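Local coordinates for protein FI20010p1 (Drosophila melanogaster, PDB 7CFB) that probably acts as a Tudor-domain protein (Krimper) in piRNA amplification and gene silencing, in an assembly that involves Aub, at residues G25-R30 and P93-I98; N47-A52 and K178-E183; S73-K78 and K144-I149. All coordinates share one frame; numbering follows the deposited sequence.

Contact 1: G25-R30 and P93-I98; sequences GTETTR and PDYGDI. With SO4 (sulfate ion), chain C.
Glu27 runs alongside Tyr95 in the same direction and covers one face of its ring. From Glu27 CB the chain turns to CG, anti to the carbonyl carbon (chi1 -66°), and this methylene sits over the ring centre, with Glu27 CG 3.7 Å from the Tyr95 centroid and 7° off the normal: a CH-pi contact. Glu27 CD follows, 4.1 Å from Tyr95 CZ, the carboxylate tilted 19° from the ring plane, and at the tip OE1 bonds to Ser117 N. This aliphatic stem with a polar tip suits a surface ring. At the ring edge Gly25 O approaches Tyr95 CD2 (3.7 Å). A water accepts from Thr26 N and donates to Tyr95 O. Glycine suits both Gly25, where a CB would collide with Tyr95 O, and Gly96, third in the type II turn Asp94-Asp97, where it would jam against the preceding carbonyl O. An alanine in place of Tyr95 would probably leave Glu27 CG without the ring face it rests on, its stem held mainly by the Ser117 bond. Thr29, N-cap of helix 30-36, bonds through OG1 to Asp32 N and, at 2.8 Å from Thr29 OG1, to O4 of a sulfate ion, probably from the crystallisation liquor. Between 25-30 and 93-98 themselves the contact rests on CH-pi and van der Waals packing and a bridging water, adjoining Gly24 adding direct polar bonds to Tyr95 and Asp94 OD1.

Contact 2: N47-A52 and K178-E183; sequences NTIVTA and KIRVHE
With CG1 beside the backbone N (chi1 -56°), Ile49 runs alongside Arg180, and its CD1 comes over one face of the guanidinium, 3.9 Å from Arg180 NH1. Lys178 is extended until chi4 (-53°) bends NZ back to Thr51 OG1, a weak hydrogen bond of 3.3 Å between side chains that lie side by side. Ile49 thus lies between the Lys178 stem, whose CB is met by CG2, and the Arg180 guanidinium, met by CD1; on this exposed face long polar side chains are at home. The face of Val50 and Ile179 is apolar: Val50 CG2 packs on Ile179 CG1, and Val50 CG1 also reaches Val181 CG2 at 3.7 Å. Beta-branched residues suit these positions because they favour an extended backbone and give an apolar, buried surface, and Phe44 adds to the cover over Val50. Between the faces, Val50 and Ile179 form an antiparallel hydrogen-bonded pair, each N giving to the other's O at 3.0 Å. Ile49 with Arg180 and Thr51 with Lys178 are the non-hydrogen-bonded pairs beside it. Farther on, Val181 N reaches Thr48 O almost straight (171°), and Asn47 N returns a bond to Val181 O. Beyond this, His182 and Glu183 both face Val190, a classic beta bulge on the side of strand 189-194. The arrangement is that of an antiparallel strand pair, here joining the first and last strands in the order of a five-stranded mixed sheet.

Contact 3: S73-K78 and K144-I149; sequences SDRIKK and KLPDDI
Arg75 reaches from helix 74-80 to Asp148 in the short helix 147-150, a helix-to-helix salt bridge within the Krimper first tudor domain, a family of the SH3 clan. Helix 74-80 starts after Ser73, which holds the N-cap position although its hydroxyl bonds to Asp70 O instead of capping. Asp74 is in a salt bridge with Lys78 of the same helix, through a weak hydrogen bond. Arg75 carries the contact. Its chain bends at chi2 (-95°) and again at chi3, and the guanidinium meets the carboxylate side-on, with NE and NH2 each taking one oxygen. The two planes are 23° apart, nearly coplanar, which allows both bonds to form together; such a two-point grip would fix the rotation of both groups. Arginine suits the place because its aliphatic part also packs: Arg75 CB lies 3.5 Å from Ile149 CD1, and that methyl stands over one face of the guanidinium, offset toward the rim. Pro146, at the N-cap position of the short helix, brings its CG to 3.8 Å from Arg75 NH2. Next comes Ile76, whose CG1 meets Ile149 CG2 at 4.1 Å as the two isoleucines run antiparallel, side against side, with Asp129 and Arg111 also touching Ile76. Lys77 turns elsewhere, to Asp217 and Trp69 O. Of the paired bonds, Arg75 NE to Asp148 OD2 measures 2.8 Å and uses the syn lone pair, while Arg75 NH2 reaches Asp148 OD1 at 2.9 Å, with an angle of 170° at the hydrogen.

Contacts 1 and 3 are neighbours: their centres lie 19 Å apart, and they touch where Ile98 CG2 packs on Leu145 CD1 at 3.9 Å. Contact 2 stands apart, its centre 31 Å from that of contact 1 and 27 Å from that of contact 3, with nearest atoms about 18 Å and 11 Å away. Along the chain, contact 3 is nested inside the loop that contact 2 closes, while contact 1 alternates with both. Contact 3 and the 93-98 side of contact 1 belong to the Krimper first tudor domain, contact 2 to the separate five-stranded sheet. The sulfate at contact 1, also held by Arg31 N, is no evidence in itself of a binding site.

Contact 1: G25-R30 and P93-I98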
loop_
_atom_site.group_PDB
_atom_site.type_symbol
_atom_site.label_atom_id
_atom_site.label_comp_id
_atom_site.label_asym_id
_atom_site.label_seq_id
_atom_site.Cartn_x
_atom_site.Cartn_y
_atom_site.Cartn_z
ATOM N N GLY A 25 -10.518 3.659 -18.260
ATOM C CA GLY A 25 -9.145 3.366 -17.842
ATOM C C GLY A 25 -8.631 2.102 -18.469
ATOM O O GLY A 25 -9.431 1.284 -18.844
ATOM N N THR A 26 -7.321 1.951 -18.514
ATOM C CA THR A 26 -6.710 0.751 -19.104
ATOM C C THR A 26 -6.377 -0.278 -18.020
ATOM O O THR A 26 -5.718 0.066 -17.085
ATOM C CB THR A 26 -5.432 1.138 -19.841
ATOM O OG1 THR A 26 -5.691 2.157 -20.810
ATOM C CG2 THR A 26 -4.765 -0.061 -20.462
ATOM N N GLU A 27 -6.868 -1.499 -18.165
ATOM C CA GLU A 27 -6.568 -2.569 -17.196
ATOM C C GLU A 27 -5.100 -2.949 -17.328
ATOM O O GLU A 27 -4.610 -2.963 -18.425
ATOM C CB GLU A 27 -7.453 -3.771 -17.462
ATOM C CG GLU A 27 -8.912 -3.505 -17.206
ATOM C CD GLU A 27 -9.742 -4.748 -17.407
ATOM O OE1 GLU A 27 -9.568 -5.702 -16.660
ATOM O OE2 GLU A 27 -10.517 -4.743 -18.323
ATOM N N THR A 28 -4.453 -3.282 -16.224
ATOM C CA THR A 28 -3.015 -3.631 -16.239
ATOM C C THR A 28 -2.741 -4.824 -15.336
ATOM O O THR A 28 -3.599 -5.188 -14.614
ATOM C CB THR A 28 -2.151 -2.454 -15.774
ATOM O OG1 THR A 28 -2.568 -2.101 -14.465
ATOM C CG2 THR A 28 -2.255 -1.228 -16.648
ATOM N N THR A 29 -1.549 -5.394 -15.442
ATOM C CA THR A 29 -1.057 -6.479 -14.566
ATOM C C THR A 29 -0.514 -5.894 -13.256
ATOM O O THR A 29 -0.387 -4.702 -13.162
ATOM C CB THR A 29 0.073 -7.269 -15.232
ATOM O OG1 THR A 29 1.176 -6.407 -15.468
ATOM C CG2 THR A 29 -0.335 -7.941 -16.518
ATOM N N ARG A 30 -0.206 -6.761 -12.309
ATOM C CA ARG A 30 0.325 -6.334 -11.007
ATOM C C ARG A 30 1.660 -5.612 -11.210
ATOM O O ARG A 30 1.843 -4.601 -10.592
ATOM C CB ARG A 30 0.343 -7.537 -10.082
ATOM C CG ARG A 30 -1.046 -8.072 -9.804
ATOM C CD ARG A 30 -1.049 -9.132 -8.757
ATOM N NE ARG A 30 -2.377 -9.450 -8.301
ATOM C CZ ARG A 30 -2.628 -10.349 -7.384
ATOM N NH1 ARG A 30 -1.644 -11.046 -6.867
ATOM N NH2 ARG A 30 -3.857 -10.584 -7.006
ATOM N N PRO A 93 -13.867 4.396 -9.357
ATOM C CA PRO A 93 -13.086 5.180 -10.289
ATOM C C PRO A 93 -12.449 4.327 -11.394
ATOM O O PRO A 93 -12.357 3.153 -11.324
ATOM C CB PRO A 93 -11.977 5.783 -9.431
ATOM C CG PRO A 93 -12.572 5.796 -8.069
ATOM C CD PRO A 93 -13.363 4.517 -8.007
ATOM N N ASP A 94 -11.910 4.976 -12.404
ATOM C CA ASP A 94 -11.300 4.227 -13.526
ATOM C C ASP A 94 -10.100 3.395 -13.090
ATOM O O ASP A 94 -9.430 3.712 -12.117
ATOM C CB ASP A 94 -10.744 5.153 -14.596
ATOM C CG ASP A 94 -11.797 5.952 -15.324
ATOM O OD1 ASP A 94 -12.947 5.630 -15.196
ATOM O OD2 ASP A 94 -11.422 6.881 -15.996
ATOM N N TYR A 95 -9.814 2.376 -13.878
ATOM C CA TYR A 95 -8.616 1.547 -13.630
ATOM C C TYR A 95 -7.394 2.462 -13.639
ATOM O O TYR A 95 -7.239 3.306 -14.510
ATOM C CB TYR A 95 -8.485 0.476 -14.709
ATOM C CG TYR A 95 -9.642 -0.479 -14.790
ATOM C CD1 TYR A 95 -9.820 -1.451 -13.836
ATOM C CD2 TYR A 95 -10.564 -0.404 -15.804
ATOM C CE1 TYR A 95 -10.881 -2.321 -13.891
ATOM C CE2 TYR A 95 -11.641 -1.256 -15.871
ATOM C CZ TYR A 95 -11.798 -2.219 -14.907
ATOM O OH TYR A 95 -12.829 -3.080 -14.955
ATOM N N GLY A 96 -6.575 2.317 -12.614
ATOM C CA GLY A 96 -5.343 3.091 -12.448
ATOM C C GLY A 96 -5.549 4.369 -11.666
ATOM O O GLY A 96 -4.578 4.941 -11.254
ATOM N N ASP A 97 -6.791 4.770 -11.452
ATOM C CA ASP A 97 -7.079 6.002 -10.686
ATOM C C ASP A 97 -6.961 5.698 -9.194
ATOM O O ASP A 97 -7.283 4.617 -8.800
ATOM C CB ASP A 97 -8.343 6.700 -11.176
ATOM C CG ASP A 97 -8.150 7.471 -12.474
ATOM O OD1 ASP A 97 -7.052 7.482 -12.989
ATOM O OD2 ASP A 97 -9.100 8.043 -12.959
ATOM N N ILE A 98 -6.545 6.669 -8.405
ATOM C CA ILE A 98 -6.351 6.452 -6.950
ATOM C C ILE A 98 -7.556 6.922 -6.124
ATOM O O ILE A 98 -8.078 7.970 -6.396
ATOM C CB ILE A 98 -5.031 7.088 -6.519
ATOM C CG1 ILE A 98 -3.866 6.478 -7.293
ATOM C CG2 ILE A 98 -4.832 6.981 -5.032
ATOM C CD1 ILE A 98 -2.670 7.339 -7.274
HETATM S S SO4 C . 3.001 -9.554 -14.672
HETATM O O1 SO4 C . 4.394 -9.945 -14.470
HETATM O O2 SO4 C . 2.452 -9.024 -13.425
HETATM O O3 SO4 C . 2.232 -10.724 -15.084
HETATM O O4 SO4 C . 2.931 -8.533 -15.714
HETATM O O HOH W 1 -5.509 3.562 -16.763
#

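Contact 2: N47-A52 and K178-E183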
loop_
_atom_site.group_PDB
_atom_site.type_symbol
_atom_site.label_atom_id
_atom_site.label_comp_id
_atom_site.label_asym_id
_atom_site.label_seq_id
_atom_site.Cartn_x
_atom_site.Cartn_y
_atom_site.Cartn_z
ATOM N N ASN A 47 24.112 3.533 -2.066
ATOM C CA ASN A 47 25.353 3.553 -1.252
ATOM C C ASN A 47 25.138 4.274 0.065
ATOM O O ASN A 47 26.013 4.943 0.495
ATOM C CB ASN A 47 26.531 4.088 -2.057
ATOM C CG ASN A 47 26.756 3.255 -3.291
ATOM O OD1 ASN A 47 26.925 2.057 -3.204
ATOM N ND2 ASN A 47 26.709 3.883 -4.438
ATOM N N THR A 48 23.984 4.070 0.660
ATOM C CA THR A 48 23.616 4.765 1.903
ATOM C C THR A 48 22.791 3.823 2.783
ATOM O O THR A 48 22.293 2.852 2.270
ATOM C CB THR A 48 22.879 6.011 1.419
ATOM O OG1 THR A 48 23.652 7.197 1.514
ATOM C CG2 THR A 48 21.458 6.142 1.888
ATOM N N ILE A 49 22.707 4.100 4.073
ATOM C CA ILE A 49 21.813 3.311 4.952
ATOM C C ILE A 49 20.620 4.213 5.241
ATOM O O ILE A 49 20.851 5.318 5.641
ATOM C CB ILE A 49 22.515 2.884 6.244
ATOM C CG1 ILE A 49 23.797 2.107 5.969
ATOM C CG2 ILE A 49 21.576 2.098 7.123
ATOM C CD1 ILE A 49 24.560 1.801 7.192
ATOM N N VAL A 50 19.407 3.725 5.037
ATOM C CA VAL A 50 18.198 4.553 5.265
ATOM C C VAL A 50 17.230 3.837 6.205
ATOM O O VAL A 50 17.219 2.617 6.240
ATOM C CB VAL A 50 17.517 4.953 3.943
ATOM C CG1 VAL A 50 18.459 4.913 2.763
ATOM C CG2 VAL A 50 16.305 4.111 3.653
ATOM N N THR A 51 16.464 4.625 6.939
ATOM C CA THR A 51 15.415 4.139 7.844
ATOM C C THR A 51 14.092 4.141 7.077
ATOM O O THR A 51 13.746 5.153 6.470
ATOM C CB THR A 51 15.336 5.020 9.090
ATOM O OG1 THR A 51 16.650 5.135 9.616
ATOM C CG2 THR A 51 14.417 4.458 10.147
ATOM N N ALA A 52 13.427 2.998 7.058
ATOM C CA ALA A 52 12.129 2.862 6.383
ATOM C C ALA A 52 11.314 1.775 7.068
ATOM O O ALA A 52 11.870 0.938 7.705
ATOM C CB ALA A 52 12.329 2.530 4.944
ATOM N N LYS A 178 16.546 -0.556 9.161
ATOM C CA LYS A 178 17.597 0.185 8.434
ATOM C C LYS A 178 18.072 -0.716 7.303
ATOM O O LYS A 178 18.307 -1.860 7.561
ATOM C CB LYS A 178 18.728 0.641 9.353
ATOM C CG LYS A 178 18.305 1.422 10.585
ATOM C CD LYS A 178 19.452 2.017 11.350
ATOM C CE LYS A 178 19.012 2.752 12.600
ATOM N NZ LYS A 178 17.965 3.773 12.344
ATOM N N ILE A 179 18.144 -0.191 6.093
ATOM C CA ILE A 179 18.566 -0.991 4.918
ATOM C C ILE A 179 19.754 -0.323 4.231
ATOM O O ILE A 179 19.746 0.873 4.133
ATOM C CB ILE A 179 17.406 -1.166 3.920
ATOM C CG1 ILE A 179 16.777 0.170 3.551
ATOM C CG2 ILE A 179 16.371 -2.162 4.415
ATOM C CD1 ILE A 179 16.057 0.153 2.262
ATOM N N ARG A 180 20.745 -1.115 3.844
ATOM C CA ARG A 180 21.852 -0.596 3.018
ATOM C C ARG A 180 21.355 -0.700 1.583
ATOM O O ARG A 180 21.136 -1.790 1.141
ATOM C CB ARG A 180 23.151 -1.393 3.100
ATOM C CG ARG A 180 23.448 -2.029 4.438
ATOM C CD ARG A 180 24.827 -2.636 4.424
ATOM N NE ARG A 180 25.299 -2.777 5.782
ATOM C CZ ARG A 180 26.189 -1.989 6.332
ATOM N NH1 ARG A 180 26.728 -1.032 5.617
ATOM N NH2 ARG A 180 26.558 -2.184 7.574
ATOM N N VAL A 181 21.241 0.415 0.899
ATOM C CA VAL A 181 20.728 0.409 -0.487
ATOM C C VAL A 181 21.867 0.071 -1.451
ATOM O O VAL A 181 22.748 0.855 -1.585
ATOM C CB VAL A 181 20.103 1.780 -0.772
ATOM C CG1 VAL A 181 19.396 1.852 -2.096
ATOM C CG2 VAL A 181 19.205 2.211 0.357
ATOM N N HIS A 182 21.891 -1.146 -1.962
ATOM C CA HIS A 182 22.892 -1.535 -2.982
ATOM C C HIS A 182 22.565 -0.897 -4.325
ATOM O O HIS A 182 23.447 -0.412 -4.961
ATOM C CB HIS A 182 22.955 -3.052 -3.149
ATOM C CG HIS A 182 23.599 -3.794 -2.031
ATOM N ND1 HIS A 182 23.250 -3.609 -0.730
ATOM C CD2 HIS A 182 24.535 -4.756 -2.030
ATOM C CE1 HIS A 182 23.959 -4.388 0.030
ATOM N NE2 HIS A 182 24.744 -5.093 -0.743
ATOM N N GLU A 183 21.325 -0.999 -4.770
ATOM C CA GLU A 183 20.984 -0.412 -6.070
ATOM C C GLU A 183 19.624 0.255 -6.012
ATOM O O GLU A 183 18.743 -0.234 -5.364
ATOM C CB GLU A 183 20.866 -1.460 -7.171
ATOM C CG GLU A 183 22.080 -2.327 -7.330
ATOM C CD GLU A 183 21.892 -3.520 -8.240
ATOM O OE1 GLU A 183 21.196 -3.392 -9.248
ATOM O OE2 GLU A 183 22.443 -4.551 -7.931
#

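Contact 3: S73-K78 and K144-I149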
loop_
_atom_site.group_PDB
_atom_site.type_symbol
_atom_site.label_atom_id
_atom_site.label_comp_id
_atom_site.label_asym_id
_atom_site.label_seq_id
_atom_site.Cartn_x
_atom_site.Cartn_y
_atom_site.Cartn_z
ATOM N N SER A 73 4.061 12.792 3.731
ATOM C CA SER A 73 2.971 11.793 3.634
ATOM C C SER A 73 1.923 12.026 4.733
ATOM O O SER A 73 0.999 11.250 4.816
ATOM C CB SER A 73 3.536 10.409 3.726
ATOM O OG SER A 73 3.927 10.099 5.033
ATOM N N ASP A 74 2.019 13.125 5.472
ATOM C CA ASP A 74 1.137 13.358 6.639
ATOM C C ASP A 74 -0.345 13.290 6.263
ATOM O O ASP A 74 -1.072 12.693 7.019
ATOM C CB ASP A 74 1.471 14.680 7.328
ATOM C CG ASP A 74 0.760 14.863 8.651
ATOM O OD1 ASP A 74 1.205 14.283 9.618
ATOM O OD2 ASP A 74 -0.262 15.550 8.674
ATOM N N ARG A 75 -0.745 13.806 5.118
ATOM C CA ARG A 75 -2.180 13.765 4.745
ATOM C C ARG A 75 -2.663 12.316 4.600
ATOM O O ARG A 75 -3.794 12.070 4.946
ATOM C CB ARG A 75 -2.459 14.635 3.531
ATOM C CG ARG A 75 -2.215 16.110 3.788
ATOM C CD ARG A 75 -3.468 16.844 4.184
ATOM N NE ARG A 75 -4.362 17.051 3.084
ATOM C CZ ARG A 75 -5.595 17.452 3.229
ATOM N NH1 ARG A 75 -6.060 17.651 4.439
ATOM N NH2 ARG A 75 -6.360 17.649 2.185
ATOM N N ILE A 76 -1.832 11.431 4.051
ATOM C CA ILE A 76 -2.205 10.000 3.908
ATOM C C ILE A 76 -2.374 9.426 5.308
ATOM O O ILE A 76 -3.339 8.755 5.534
ATOM C CB ILE A 76 -1.152 9.213 3.118
ATOM C CG1 ILE A 76 -0.886 9.813 1.740
ATOM C CG2 ILE A 76 -1.525 7.745 3.063
ATOM C CD1 ILE A 76 0.435 9.412 1.162
ATOM N N LYS A 77 -1.473 9.771 6.215
ATOM C CA LYS A 77 -1.543 9.268 7.605
ATOM C C LYS A 77 -2.854 9.727 8.248
ATOM O O LYS A 77 -3.481 8.938 8.887
ATOM C CB LYS A 77 -0.337 9.770 8.388
ATOM C CG LYS A 77 1.019 9.369 7.839
ATOM C CD LYS A 77 2.123 9.640 8.810
ATOM C CE LYS A 77 3.330 10.320 8.209
ATOM N NZ LYS A 77 4.524 10.180 9.064
ATOM N N LYS A 78 -3.249 10.972 8.020
ATOM C CA LYS A 78 -4.504 11.516 8.584
ATOM C C LYS A 78 -5.703 10.745 8.037
ATOM O O LYS A 78 -6.600 10.494 8.792
ATOM C CB LYS A 78 -4.629 13.005 8.287
ATOM C CG LYS A 78 -3.872 13.933 9.210
ATOM C CD LYS A 78 -4.252 15.366 8.938
ATOM C CE LYS A 78 -3.276 16.400 9.454
ATOM N NZ LYS A 78 -2.643 15.996 10.727
ATOM N N LYS A 144 -13.615 9.022 -2.163
ATOM C CA LYS A 144 -12.843 9.925 -3.031
ATOM C C LYS A 144 -11.811 10.645 -2.169
ATOM O O LYS A 144 -12.105 11.004 -1.066
ATOM C CB LYS A 144 -13.770 10.948 -3.673
ATOM C CG LYS A 144 -13.101 11.837 -4.704
ATOM C CD LYS A 144 -13.626 13.236 -4.684
ATOM C CE LYS A 144 -14.433 13.556 -5.910
ATOM N NZ LYS A 144 -13.544 13.937 -7.030
ATOM N N LEU A 145 -10.598 10.747 -2.651
ATOM C CA LEU A 145 -9.594 11.467 -1.866
ATOM C C LEU A 145 -9.568 12.905 -2.356
ATOM O O LEU A 145 -9.831 13.125 -3.491
ATOM C CB LEU A 145 -8.225 10.860 -2.124
ATOM C CG LEU A 145 -7.966 9.496 -1.520
ATOM C CD1 LEU A 145 -6.788 8.875 -2.218
ATOM C CD2 LEU A 145 -7.705 9.614 -0.046
ATOM N N PRO A 146 -9.235 13.884 -1.509
ATOM C CA PRO A 146 -9.012 15.229 -1.972
ATOM C C PRO A 146 -7.776 15.159 -2.885
ATOM O O PRO A 146 -6.834 14.492 -2.585
ATOM C CB PRO A 146 -8.780 16.047 -0.706
ATOM C CG PRO A 146 -8.450 15.035 0.327
ATOM C CD PRO A 146 -9.172 13.777 -0.077
ATOM N N ASP A 147 -7.749 16.027 -3.876
ATOM C CA ASP A 147 -6.741 16.001 -4.953
ATOM C C ASP A 147 -5.306 15.995 -4.431
ATOM O O ASP A 147 -4.520 15.276 -4.990
ATOM C CB ASP A 147 -6.990 17.158 -5.902
ATOM C CG ASP A 147 -6.239 17.027 -7.199
ATOM O OD1 ASP A 147 -6.764 16.428 -8.113
ATOM O OD2 ASP A 147 -5.158 17.545 -7.255
ATOM N N ASP A 148 -4.993 16.730 -3.380
ATOM C CA ASP A 148 -3.609 16.709 -2.874
ATOM C C ASP A 148 -3.241 15.299 -2.405
ATOM O O ASP A 148 -2.145 14.888 -2.674
ATOM C CB ASP A 148 -3.378 17.803 -1.834
ATOM C CG ASP A 148 -4.069 17.578 -0.509
ATOM O OD1 ASP A 148 -5.276 17.520 -0.506
ATOM O OD2 ASP A 148 -3.391 17.377 0.456
ATOM N N ILE A 149 -4.135 14.606 -1.710
ATOM C CA ILE A 149 -3.848 13.247 -1.181
ATOM C C ILE A 149 -3.752 12.268 -2.344
ATOM O O ILE A 149 -2.887 11.457 -2.356
ATOM C CB ILE A 149 -4.900 12.855 -0.136
ATOM C CG1 ILE A 149 -5.178 14.034 0.791
ATOM C CG2 ILE A 149 -4.443 11.625 0.620
ATOM C CD1 ILE A 149 -5.499 13.673 2.187
#